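Local structure of probable GTP-binding protein EngB (Pyrococcus horikoshii, 2CXX) at residues Tyr19-Lys24 with Ile41-His46; Val34-Ile39 with Glu66-Glu71; Val85-Val90 with Ile126-Lys131; Glu113-Leu118 with Glu147-Pro152. The protein probably acts as a magnesium-dependent GTP-binding protein needed for normal cell division and septation, and is seen here with GDP bound. All coordinates share one frame; numbering follows the deposited sequence.

Contact 1 (Tyr19-Lys24 with Ile41-His46)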
# COMPACT_ATOMS: atom_id res chain seq x y z
N TYR A 19 7.32 -10.41 0.04
CA TYR A 19 8.06 -11.65 0.28
C TYR A 19 7.17 -12.68 0.98
O TYR A 19 7.24 -13.87 0.65
CB TYR A 19 9.31 -11.35 1.14
CG TYR A 19 9.97 -12.60 1.65
CD1 TYR A 19 10.54 -13.51 0.77
CD2 TYR A 19 9.99 -12.89 3.01
CE1 TYR A 19 11.10 -14.69 1.25
CE2 TYR A 19 10.57 -14.09 3.47
CZ TYR A 19 11.10 -14.96 2.58
OH TYR A 19 11.61 -16.14 3.05
N ARG A 20 6.40 -12.29 2.00
CA ARG A 20 5.49 -13.26 2.65
C ARG A 20 4.47 -13.88 1.67
O ARG A 20 4.13 -15.08 1.74
CB ARG A 20 4.70 -12.61 3.76
CG ARG A 20 5.48 -12.30 4.95
CD ARG A 20 6.15 -13.56 5.48
NE ARG A 20 6.77 -13.29 6.76
CZ ARG A 20 7.22 -14.23 7.56
NH1 ARG A 20 7.10 -15.51 7.18
NH2 ARG A 20 7.79 -13.91 8.72
N LEU A 21 3.97 -13.06 0.74
CA LEU A 21 2.98 -13.47 -0.23
C LEU A 21 3.55 -14.33 -1.37
O LEU A 21 2.96 -15.30 -1.80
CB LEU A 21 2.32 -12.20 -0.86
CG LEU A 21 1.29 -11.54 0.08
CD1 LEU A 21 0.75 -10.23 -0.58
CD2 LEU A 21 0.09 -12.51 0.34
N THR A 22 4.73 -13.99 -1.82
CA THR A 22 5.28 -14.65 -2.97
C THR A 22 6.52 -15.51 -2.79
O THR A 22 6.90 -16.20 -3.70
CB THR A 22 5.73 -13.60 -4.00
OG1 THR A 22 6.84 -12.87 -3.45
CG2 THR A 22 4.61 -12.56 -4.30
N GLY A 23 7.18 -15.38 -1.65
CA GLY A 23 8.43 -16.12 -1.46
C GLY A 23 9.57 -15.49 -2.23
O GLY A 23 10.66 -16.08 -2.32
N LYS A 24 9.38 -14.30 -2.81
CA LYS A 24 10.44 -13.62 -3.55
C LYS A 24 10.91 -12.35 -2.82
O LYS A 24 10.08 -11.49 -2.46
CB LYS A 24 9.94 -13.28 -4.96
CG LYS A 24 9.66 -14.58 -5.72
CD LYS A 24 9.21 -14.39 -7.13
CE LYS A 24 9.20 -15.68 -7.85
NZ LYS A 24 8.81 -15.47 -9.26
N ILE A 41 7.05 -8.33 -10.48
CA ILE A 41 7.28 -9.64 -9.83
C ILE A 41 6.28 -10.70 -10.35
O ILE A 41 5.05 -10.48 -10.36
CB ILE A 41 7.14 -9.47 -8.28
CG1 ILE A 41 8.17 -8.45 -7.77
CG2 ILE A 41 7.34 -10.82 -7.52
CD1 ILE A 41 7.58 -7.60 -6.61
N GLU A 42 6.80 -11.85 -10.77
CA GLU A 42 5.92 -12.93 -11.17
C GLU A 42 5.42 -13.65 -9.92
O GLU A 42 6.21 -14.11 -9.10
CB GLU A 42 6.64 -13.88 -12.11
CG GLU A 42 6.91 -13.21 -13.43
CD GLU A 42 7.94 -13.91 -14.30
OE1 GLU A 42 8.03 -13.48 -15.47
OE2 GLU A 42 8.64 -14.82 -13.83
N TRP A 43 4.11 -13.75 -9.75
CA TRP A 43 3.49 -14.40 -8.56
C TRP A 43 2.64 -15.51 -9.15
O TRP A 43 1.42 -15.35 -9.41
CB TRP A 43 2.59 -13.38 -7.80
CG TRP A 43 2.02 -13.89 -6.52
CD1 TRP A 43 2.46 -14.96 -5.78
CD2 TRP A 43 0.94 -13.31 -5.78
NE1 TRP A 43 1.73 -15.07 -4.63
CE2 TRP A 43 0.79 -14.08 -4.60
CE3 TRP A 43 0.11 -12.22 -6.00
CZ2 TRP A 43 -0.18 -13.78 -3.62
CZ3 TRP A 43 -0.86 -11.91 -5.02
CH2 TRP A 43 -0.97 -12.70 -3.84
N LYS A 44 3.26 -16.69 -9.26
CA LYS A 44 2.66 -17.82 -9.97
C LYS A 44 2.24 -17.27 -11.32
O LYS A 44 3.11 -16.74 -12.01
CB LYS A 44 1.52 -18.46 -9.18
CG LYS A 44 2.03 -19.10 -7.89
CD LYS A 44 0.96 -19.88 -7.14
CE LYS A 44 1.53 -20.51 -5.88
NZ LYS A 44 0.58 -21.53 -5.30
N ASN A 45 0.95 -17.32 -11.70
CA ASN A 45 0.53 -16.85 -13.01
C ASN A 45 0.08 -15.40 -13.09
O ASN A 45 -0.38 -14.94 -14.15
CB ASN A 45 -0.54 -17.80 -13.55
CG ASN A 45 -1.72 -17.99 -12.60
OD1 ASN A 45 -1.58 -17.99 -11.33
ND2 ASN A 45 -2.90 -18.16 -13.19
N HIS A 46 0.22 -14.69 -11.97
CA HIS A 46 -0.17 -13.26 -11.82
C HIS A 46 1.07 -12.39 -11.77
O HIS A 46 2.20 -12.89 -11.67
CB HIS A 46 -0.96 -13.07 -10.55
CG HIS A 46 -2.22 -13.84 -10.54
ND1 HIS A 46 -3.27 -13.57 -11.39
CD2 HIS A 46 -2.57 -14.95 -9.85
CE1 HIS A 46 -4.22 -14.48 -11.21
NE2 HIS A 46 -3.81 -15.33 -10.28
O HOH W 1 9.67 -12.32 -10.47
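Lys24 NZ reaches the backbone of strand 39-43 at Glu42 O, 2.9 Å away, and approaches that carbonyl at a C=O...N angle of 135°. Its chain is extended beyond CG, which carries the ammonium past Ile41, with Lys24 CD 4.0 Å from Ile41 CG2. A water that accepts from Glu42 N also lies near the ammonium, though its bond to NZ is weak. Deeper in, Trp43 stands at the end of helix 14-22. Thr22 CG2 sits over one face of the indole, 3.7 Å from the centroid of the Trp43 five-membered ring and 16° off its normal, a CH-pi contact. Thr22 OG1 turns the other way, bonding to Ile18 O and accepting from Lys24 N at 3.0 Å in an ST turn. Trp43 NE1 gives Leu21 O a weak, bent bond of 3.1 Å, and Lys175 adds a second weak one. Leu21 CB meets Trp43 CZ2 at 4.0 Å. An alanine in place of Trp43 would probably open a gap beneath the Thr22 methyl and take from Leu21 O the weak bond of the indole N-H. The contact joins the helix following the P-loop to the edge strand of the G-domain sheet.

Contact 2 (Val34-Ile39 with Glu66-Glu71)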
# COMPACT_ATOMS: atom_id res chain seq x y z
N VAL A 34 17.62 0.19 -8.11
CA VAL A 34 16.21 -0.04 -8.39
C VAL A 34 15.39 0.68 -7.30
O VAL A 34 14.16 0.73 -7.37
CB VAL A 34 15.89 -1.55 -8.45
CG1 VAL A 34 15.09 -2.00 -7.25
CG2 VAL A 34 15.20 -1.86 -9.78
N THR A 35 16.10 1.27 -6.33
CA THR A 35 15.45 1.98 -5.22
C THR A 35 14.41 3.03 -5.62
O THR A 35 13.42 3.29 -4.93
CB THR A 35 16.53 2.65 -4.30
OG1 THR A 35 15.87 3.25 -3.18
CG2 THR A 35 17.31 3.73 -5.05
N ARG A 36 14.64 3.67 -6.75
CA ARG A 36 13.71 4.69 -7.19
C ARG A 36 12.88 4.27 -8.40
O ARG A 36 12.26 5.11 -9.06
CB ARG A 36 14.52 5.97 -7.45
CG ARG A 36 15.09 6.60 -6.15
CD ARG A 36 16.42 7.37 -6.34
NE ARG A 36 16.51 8.03 -7.65
CZ ARG A 36 17.29 9.09 -7.92
NH1 ARG A 36 18.07 9.61 -6.96
NH2 ARG A 36 17.30 9.61 -9.15
N LYS A 37 12.83 2.96 -8.65
CA LYS A 37 12.15 2.40 -9.80
C LYS A 37 11.03 1.38 -9.50
O LYS A 37 11.00 0.70 -8.47
CB LYS A 37 13.15 1.71 -10.75
CG LYS A 37 14.34 2.54 -11.24
CD LYS A 37 13.93 3.57 -12.31
CE LYS A 37 15.09 4.50 -12.59
NZ LYS A 37 14.61 5.74 -13.31
N ILE A 38 10.14 1.27 -10.46
CA ILE A 38 9.01 0.34 -10.40
C ILE A 38 9.52 -1.01 -10.83
O ILE A 38 10.26 -1.12 -11.82
CB ILE A 38 7.90 0.82 -11.36
CG1 ILE A 38 7.46 2.21 -10.92
CG2 ILE A 38 6.75 -0.15 -11.43
CD1 ILE A 38 6.48 2.89 -11.91
N ILE A 39 9.14 -2.06 -10.10
CA ILE A 39 9.61 -3.39 -10.44
C ILE A 39 8.43 -4.32 -10.65
O ILE A 39 7.35 -4.08 -10.09
CB ILE A 39 10.55 -3.97 -9.34
CG1 ILE A 39 9.82 -4.06 -8.03
CG2 ILE A 39 11.89 -3.18 -9.29
CD1 ILE A 39 10.63 -4.89 -7.04
N GLU A 66 9.29 13.75 -4.84
CA GLU A 66 8.15 14.20 -5.65
C GLU A 66 8.21 13.63 -7.05
O GLU A 66 7.17 13.29 -7.65
CB GLU A 66 8.09 15.74 -5.77
CG GLU A 66 6.85 16.19 -6.54
CD GLU A 66 6.57 17.68 -6.52
OE1 GLU A 66 6.65 18.29 -5.42
OE2 GLU A 66 6.24 18.23 -7.60
N ARG A 67 9.41 13.51 -7.60
CA ARG A 67 9.52 12.98 -8.96
C ARG A 67 9.04 11.53 -9.01
O ARG A 67 8.39 11.11 -9.96
CB ARG A 67 10.96 13.00 -9.49
CG ARG A 67 11.09 11.94 -10.58
CD ARG A 67 12.16 12.11 -11.59
NE ARG A 67 13.49 11.88 -11.08
CZ ARG A 67 14.45 11.29 -11.78
NH1 ARG A 67 14.23 10.85 -13.02
NH2 ARG A 67 15.66 11.16 -11.25
N ILE A 68 9.43 10.79 -8.00
CA ILE A 68 9.02 9.39 -7.89
C ILE A 68 7.51 9.30 -7.80
O ILE A 68 6.89 8.47 -8.48
CB ILE A 68 9.64 8.79 -6.61
CG1 ILE A 68 11.13 8.60 -6.84
CG2 ILE A 68 9.02 7.41 -6.29
CD1 ILE A 68 11.88 8.04 -5.61
N LYS A 69 6.91 10.13 -6.95
CA LYS A 69 5.48 10.13 -6.79
C LYS A 69 4.81 10.41 -8.15
O LYS A 69 3.81 9.77 -8.49
CB LYS A 69 5.07 11.16 -5.75
CG LYS A 69 3.58 11.36 -5.71
CD LYS A 69 3.27 12.64 -4.99
CE LYS A 69 1.80 13.08 -5.11
NZ LYS A 69 1.57 14.11 -4.06
N ASP A 70 5.37 11.35 -8.93
CA ASP A 70 4.82 11.67 -10.26
C ASP A 70 4.89 10.51 -11.22
O ASP A 70 3.98 10.31 -12.00
CB ASP A 70 5.59 12.83 -10.95
CG ASP A 70 5.34 14.18 -10.29
OD1 ASP A 70 4.36 14.35 -9.51
OD2 ASP A 70 6.16 15.08 -10.56
N GLU A 71 5.97 9.76 -11.13
CA GLU A 71 6.21 8.60 -11.98
C GLU A 71 5.19 7.49 -11.69
O GLU A 71 4.70 6.85 -12.62
CB GLU A 71 7.64 8.13 -11.76
CG GLU A 71 8.63 9.11 -12.43
CD GLU A 71 10.07 8.94 -11.98
OE1 GLU A 71 10.98 9.46 -12.67
OE2 GLU A 71 10.31 8.30 -10.93
O HOH W 2 9.69 5.52 -10.34
O HOH W 3 13.01 7.17 -10.26
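Arg67 meets Arg36 through their guanidinium groups, the two NH2 atoms lying only 3.1 Å apart. Both are donors, and the planes are turned 75° from each other, so this is a close pair of like charges rather than a bond. Arg67 NH1 forms a salt bridge of 3.6 Å with Glu71 OE1, one turn further along helix 62-79, which would probably offset part of the repulsion. Next comes Ile68, which supplies the apolar part of the contact. Its CD1 meets the aliphatic base of Arg36 at 3.6 Å from CG and 3.8 Å from CB, the two side chains crossing at about a right angle; Pro52 packs against the same isoleucine. Glu71 works through water. Its OE2 stands 4.2 Å from Arg36 O, too far for a direct bond, and one water donates to both, at 2.9 Å from Arg36 O and 2.9 Å from Glu71 OE2. A second water occupies a similar bridging position, but its link to Arg36 O is too short to be relied on. One apolar touch and a solvent-mediated bridge make this a lightly held surface contact. It sets a loop predicted to bind GTP and magnesium against the helix after the Asp50-Gly53 motif, consistent with the first switch loop of a P-loop GTPase packing on the helix that follows the second switch motif.

Contact 3 (Val85-Val90 with Ile126-Lys131). With GDP (guanosine-5'-diphosphate), chain D.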
# COMPACT_ATOMS: atom_id res chain seq x y z
N VAL A 85 -6.37 -4.94 -9.26
CA VAL A 85 -6.58 -4.56 -7.87
C VAL A 85 -5.32 -3.90 -7.36
O VAL A 85 -4.26 -4.14 -7.88
CB VAL A 85 -6.95 -5.82 -7.01
CG1 VAL A 85 -5.86 -6.81 -7.10
CG2 VAL A 85 -7.28 -5.40 -5.53
N ALA A 86 -5.45 -3.02 -6.37
CA ALA A 86 -4.32 -2.34 -5.77
C ALA A 86 -4.28 -2.68 -4.29
O ALA A 86 -5.30 -2.81 -3.61
CB ALA A 86 -4.46 -0.74 -5.95
N VAL A 87 -3.07 -2.90 -3.78
CA VAL A 87 -2.91 -3.11 -2.34
C VAL A 87 -2.09 -1.94 -1.81
O VAL A 87 -0.94 -1.74 -2.21
CB VAL A 87 -2.12 -4.37 -2.03
CG1 VAL A 87 -1.97 -4.54 -0.44
CG2 VAL A 87 -2.89 -5.56 -2.59
N LEU A 88 -2.71 -1.12 -0.96
CA LEU A 88 -1.98 -0.03 -0.34
C LEU A 88 -1.58 -0.56 1.03
O LEU A 88 -2.42 -0.89 1.86
CB LEU A 88 -2.88 1.23 -0.19
CG LEU A 88 -2.37 2.33 0.77
CD1 LEU A 88 -1.05 2.94 0.34
CD2 LEU A 88 -3.43 3.43 0.85
N VAL A 89 -0.27 -0.63 1.27
CA VAL A 89 0.25 -1.08 2.57
C VAL A 89 0.44 0.13 3.45
O VAL A 89 1.04 1.08 3.02
CB VAL A 89 1.61 -1.71 2.37
CG1 VAL A 89 2.02 -2.43 3.63
CG2 VAL A 89 1.54 -2.71 1.18
N VAL A 90 -0.12 0.12 4.66
CA VAL A 90 0.08 1.22 5.62
C VAL A 90 0.61 0.64 6.89
O VAL A 90 0.45 -0.56 7.17
CB VAL A 90 -1.19 2.02 5.94
CG1 VAL A 90 -1.80 2.56 4.58
CG2 VAL A 90 -2.17 1.19 6.67
N ILE A 126 -7.32 -2.58 -1.69
CA ILE A 126 -7.35 -3.22 -0.37
C ILE A 126 -6.27 -2.52 0.44
O ILE A 126 -5.21 -2.20 -0.08
CB ILE A 126 -7.01 -4.76 -0.48
CG1 ILE A 126 -8.08 -5.47 -1.27
CG2 ILE A 126 -6.77 -5.36 0.91
CD1 ILE A 126 -7.60 -6.80 -1.88
N VAL A 127 -6.57 -2.15 1.69
CA VAL A 127 -5.56 -1.54 2.53
C VAL A 127 -5.02 -2.61 3.46
O VAL A 127 -5.76 -3.10 4.30
CB VAL A 127 -6.16 -0.39 3.39
CG1 VAL A 127 -5.08 0.19 4.36
CG2 VAL A 127 -6.73 0.68 2.47
N ALA A 128 -3.74 -2.96 3.32
CA ALA A 128 -3.10 -3.93 4.22
C ALA A 128 -2.62 -3.10 5.44
O ALA A 128 -1.72 -2.29 5.31
CB ALA A 128 -1.88 -4.59 3.53
N VAL A 129 -3.24 -3.29 6.59
CA VAL A 129 -2.87 -2.53 7.78
C VAL A 129 -1.80 -3.35 8.51
O VAL A 129 -2.07 -4.23 9.32
CB VAL A 129 -4.11 -2.26 8.64
CG1 VAL A 129 -3.68 -1.40 9.85
CG2 VAL A 129 -5.20 -1.50 7.77
N ASN A 130 -0.55 -3.02 8.20
CA ASN A 130 0.57 -3.79 8.67
C ASN A 130 1.07 -3.37 10.03
O ASN A 130 0.72 -2.30 10.54
CB ASN A 130 1.71 -3.71 7.62
CG ASN A 130 2.77 -4.79 7.82
OD1 ASN A 130 2.44 -5.91 8.19
ND2 ASN A 130 4.03 -4.49 7.52
N LYS A 131 1.87 -4.26 10.59
CA LYS A 131 2.50 -4.10 11.92
C LYS A 131 1.46 -4.26 13.01
O LYS A 131 1.51 -3.63 14.07
CB LYS A 131 3.23 -2.77 12.06
CG LYS A 131 4.24 -2.56 10.88
CD LYS A 131 5.27 -1.48 11.21
CE LYS A 131 6.28 -1.20 10.04
NZ LYS A 131 7.06 0.06 10.36
PB GDP D . 9.30 -1.16 2.93
O1B GDP D . 10.23 0.00 2.93
O2B GDP D . 7.81 -0.68 3.12
O3B GDP D . 9.55 -2.27 1.93
O3A GDP D . 9.58 -1.88 4.32
PA GDP D . 10.31 -3.20 4.84
O1A GDP D . 9.58 -4.39 4.37
O2A GDP D . 11.82 -3.20 4.39
O5' GDP D . 10.08 -3.16 6.43
C5' GDP D . 10.59 -1.98 6.99
C4' GDP D . 10.80 -2.17 8.49
O4' GDP D . 9.51 -2.58 9.14
C3' GDP D . 11.73 -3.26 8.92
O3' GDP D . 12.72 -3.13 9.94
C2' GDP D . 10.84 -4.52 8.99
O2' GDP D . 11.43 -5.49 9.93
C1' GDP D . 9.67 -3.90 9.77
N9 GDP D . 8.39 -4.61 9.61
C8 GDP D . 7.76 -5.05 8.43
N7 GDP D . 6.64 -5.61 8.71
C5 GDP D . 6.45 -5.59 10.07
C6 GDP D . 5.43 -6.03 10.96
O6 GDP D . 4.45 -6.59 10.57
N1 GDP D . 5.59 -5.82 12.33
C2 GDP D . 6.70 -5.19 12.81
N2 GDP D . 6.81 -5.01 14.17
N3 GDP D . 7.67 -4.77 12.01
C4 GDP D . 7.57 -4.95 10.64
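Val87, Val89, Ile126 and Ala128 point to one face of the sheet, while Leu88, Val90, Val127 and Val129 point to the other, the alternation expected of two neighbouring parallel strands in the alpha/beta fold of a P-loop GTPase. The strand directions differ by 25°, and five backbone bonds join them, from Ile126 N to Ala86 O at 2.8 Å through to Asn130 N to Val90 O. On the first face the small Ala128 receives Val87, whose CG1 is 4.0 Å from Ala128 CB. Nearer the start of the strands, the Val85 and Ile126 side chains cross obliquely, CG2 of Val85 to CD1 of Ile126 3.9 Å, and both pack on Val181 of helix 171-184. On the opposite face Val90 CG2 touches two valines of the partner strand. It sits between the backbone N and the carbonyl carbon of Val90, from where it meets Val127 CG1 at 3.8 Å and Val129 CG2 at 4.2 Å. Helix 110-120 closes this side, Phe114 packing on Leu88 and Tyr115 on Val127. Strand 125-130 then delivers Asn130 and Lys131, the start of the NKxD motif, to the nucleotide. Asn130 is held from both ends of its amide, OD1 accepting from Ala165 N and ND2 donating to Val12 O, and ND2 also lies 3.1 Å from N7 of GDP. The extended Lys131 chain runs across a face of the guanine, its ammonium paired with Asp91, and Lys131 CG sits 3.7 Å from C6 of the base.

Contact 4 (Glu113-Leu118 with Glu147-Pro152)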
# COMPACT_ATOMS: atom_id res chain seq x y z
N GLU A 113 -4.10 10.90 0.49
CA GLU A 113 -4.01 11.39 -0.87
C GLU A 113 -3.99 10.23 -1.83
O GLU A 113 -4.74 10.22 -2.83
CB GLU A 113 -2.74 12.24 -1.08
CG GLU A 113 -2.75 12.87 -2.44
CD GLU A 113 -1.44 13.58 -2.81
OE1 GLU A 113 -1.39 14.22 -3.89
OE2 GLU A 113 -0.46 13.49 -2.03
N PHE A 114 -3.18 9.21 -1.53
CA PHE A 114 -3.09 8.09 -2.46
C PHE A 114 -4.32 7.19 -2.54
O PHE A 114 -4.73 6.78 -3.64
CB PHE A 114 -1.85 7.22 -2.15
CG PHE A 114 -1.51 6.29 -3.25
CD1 PHE A 114 -1.06 6.76 -4.45
CD2 PHE A 114 -1.70 4.93 -3.07
CE1 PHE A 114 -0.79 5.83 -5.50
CE2 PHE A 114 -1.43 4.00 -4.10
CZ PHE A 114 -0.98 4.47 -5.31
N TYR A 115 -4.91 6.87 -1.42
CA TYR A 115 -6.12 6.06 -1.46
C TYR A 115 -7.21 6.82 -2.23
O TYR A 115 -7.95 6.27 -3.07
CB TYR A 115 -6.61 5.75 -0.04
CG TYR A 115 -7.80 4.83 -0.00
CD1 TYR A 115 -9.08 5.34 -0.13
CD2 TYR A 115 -7.63 3.45 0.06
CE1 TYR A 115 -10.20 4.49 -0.21
CE2 TYR A 115 -8.75 2.58 0.00
CZ TYR A 115 -10.03 3.14 -0.14
OH TYR A 115 -11.16 2.37 -0.14
N GLN A 116 -7.28 8.13 -2.03
CA GLN A 116 -8.32 8.87 -2.74
C GLN A 116 -8.02 8.98 -4.20
O GLN A 116 -8.96 8.97 -5.04
CB GLN A 116 -8.55 10.24 -2.11
CG GLN A 116 -9.18 10.09 -0.71
CD GLN A 116 -9.43 11.43 -0.01
OE1 GLN A 116 -9.24 12.49 -0.60
NE2 GLN A 116 -9.90 11.38 1.25
N PHE A 117 -6.73 8.98 -4.55
CA PHE A 117 -6.35 9.02 -5.95
C PHE A 117 -6.80 7.70 -6.62
O PHE A 117 -7.40 7.72 -7.72
CB PHE A 117 -4.82 9.24 -6.04
CG PHE A 117 -4.22 8.85 -7.39
CD1 PHE A 117 -4.40 9.66 -8.54
CD2 PHE A 117 -3.44 7.71 -7.50
CE1 PHE A 117 -3.81 9.32 -9.76
CE2 PHE A 117 -2.85 7.35 -8.69
CZ PHE A 117 -3.01 8.14 -9.84
N LEU A 118 -6.53 6.57 -5.99
CA LEU A 118 -6.95 5.30 -6.59
C LEU A 118 -8.46 5.27 -6.78
O LEU A 118 -8.96 4.64 -7.75
CB LEU A 118 -6.53 4.12 -5.70
CG LEU A 118 -4.99 3.95 -5.61
CD1 LEU A 118 -4.61 2.93 -4.56
CD2 LEU A 118 -4.41 3.50 -7.00
N GLU A 147 -12.51 6.65 8.16
CA GLU A 147 -13.07 7.99 8.11
C GLU A 147 -12.15 8.93 7.29
O GLU A 147 -12.63 9.71 6.48
CB GLU A 147 -13.24 8.47 9.57
CG GLU A 147 -14.20 9.64 9.81
CD GLU A 147 -13.61 10.97 9.52
OE1 GLU A 147 -12.41 11.15 9.77
OE2 GLU A 147 -14.35 11.87 9.05
N LYS A 148 -10.82 8.83 7.47
CA LYS A 148 -9.92 9.73 6.74
C LYS A 148 -9.81 9.42 5.25
O LYS A 148 -9.62 10.33 4.42
CB LYS A 148 -8.51 9.68 7.38
CG LYS A 148 -8.45 10.25 8.81
CD LYS A 148 -8.72 11.73 8.80
CE LYS A 148 -8.98 12.26 10.20
NZ LYS A 148 -9.39 13.71 10.18
N PHE A 149 -9.94 8.14 4.91
CA PHE A 149 -9.85 7.69 3.50
C PHE A 149 -11.23 7.78 2.77
O PHE A 149 -11.31 7.48 1.59
CB PHE A 149 -9.44 6.23 3.44
CG PHE A 149 -7.97 5.96 3.73
CD1 PHE A 149 -7.13 6.93 4.31
CD2 PHE A 149 -7.45 4.65 3.49
CE1 PHE A 149 -5.83 6.62 4.64
CE2 PHE A 149 -6.13 4.33 3.84
CZ PHE A 149 -5.32 5.31 4.42
N GLU A 150 -12.28 8.18 3.49
CA GLU A 150 -13.65 8.28 2.92
C GLU A 150 -14.18 6.93 2.48
O GLU A 150 -14.70 6.75 1.38
CB GLU A 150 -13.74 9.30 1.75
CG GLU A 150 -13.45 10.72 2.22
CD GLU A 150 -13.53 11.77 1.13
OE1 GLU A 150 -13.81 11.42 -0.05
OE2 GLU A 150 -13.29 12.94 1.46
N VAL A 151 -14.02 5.96 3.38
CA VAL A 151 -14.50 4.60 3.20
C VAL A 151 -15.78 4.43 3.99
O VAL A 151 -15.81 4.69 5.19
CB VAL A 151 -13.49 3.59 3.70
CG1 VAL A 151 -14.07 2.22 3.63
CG2 VAL A 151 -12.26 3.64 2.81
N PRO A 152 -16.88 4.03 3.31
CA PRO A 152 -18.17 3.83 3.98
C PRO A 152 -18.10 2.75 5.06
O PRO A 152 -17.42 1.74 4.91
CB PRO A 152 -19.13 3.41 2.85
CG PRO A 152 -18.48 3.88 1.57
CD PRO A 152 -16.96 3.79 1.85
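Tyr115 and Phe149 form the tight part of this contact, with Tyr115 CG only 3.5 Å from Phe149 CD2. Their planes are 23° apart but slid past each other, the centroids 5.0 Å distant, so the rings barely overlap and the pair is no full stack. Instead Tyr115 CB lies over the Phe149 face, 4.1 Å from the centroid, as a CH-pi contact. Tyr115 CG is anti to the backbone N (chi1 -176°); at the far end of the ring, Tyr115 OH lies 3.4 Å from Val151 CG2. Phe149 also packs on Val127 and Leu88, which ties this part to the sheet. An alanine at Tyr115 would keep the CB over Phe149 but would probably open a gap beside Phe149 CD2 and leave the Val151 methyl without its aromatic neighbour. The outer side is looser. There the extended Gln116 crosses Glu150 at about a right angle, its NE2 3.7 Å from Glu150 CD and the amide and carboxylate planes 32° apart. Glu150, exposed and with positive phi, belongs to the Schellman motif that ends helix 138-149. Since the closest approaches gather round the Tyr115 and Phe149 rings and the Val151 methyl, all on buried residues, the two helices are probably held together here chiefly by burial of apolar surface.

How the contacts relate
Contacts 1, 3 and 4 run across the G domain from its sheet edge to its far flank, contacts 1 and 4 lying on opposite sides of the chain's centre, about 27 Å apart between centres. Contact 1 is at edge strand 39-43, contact 3 near the middle of the same sheet, 16 Å away between centres. Contacts 3 and 4 interleave along the chain, with centres 12 Å apart: helices 110-120 and 138-149 flank strand 125-130 in sequence, and Ala86 CB meets Leu118 CD1 at 3.9 Å. Contact 2 stands apart, its centre 21 Å from that of contact 1, with which it alternates in sequence. A salt bridge between Lys69 and Glu113 joins helix 62-79 to helix 110-120, tying contact 2's helix to that of contact 4.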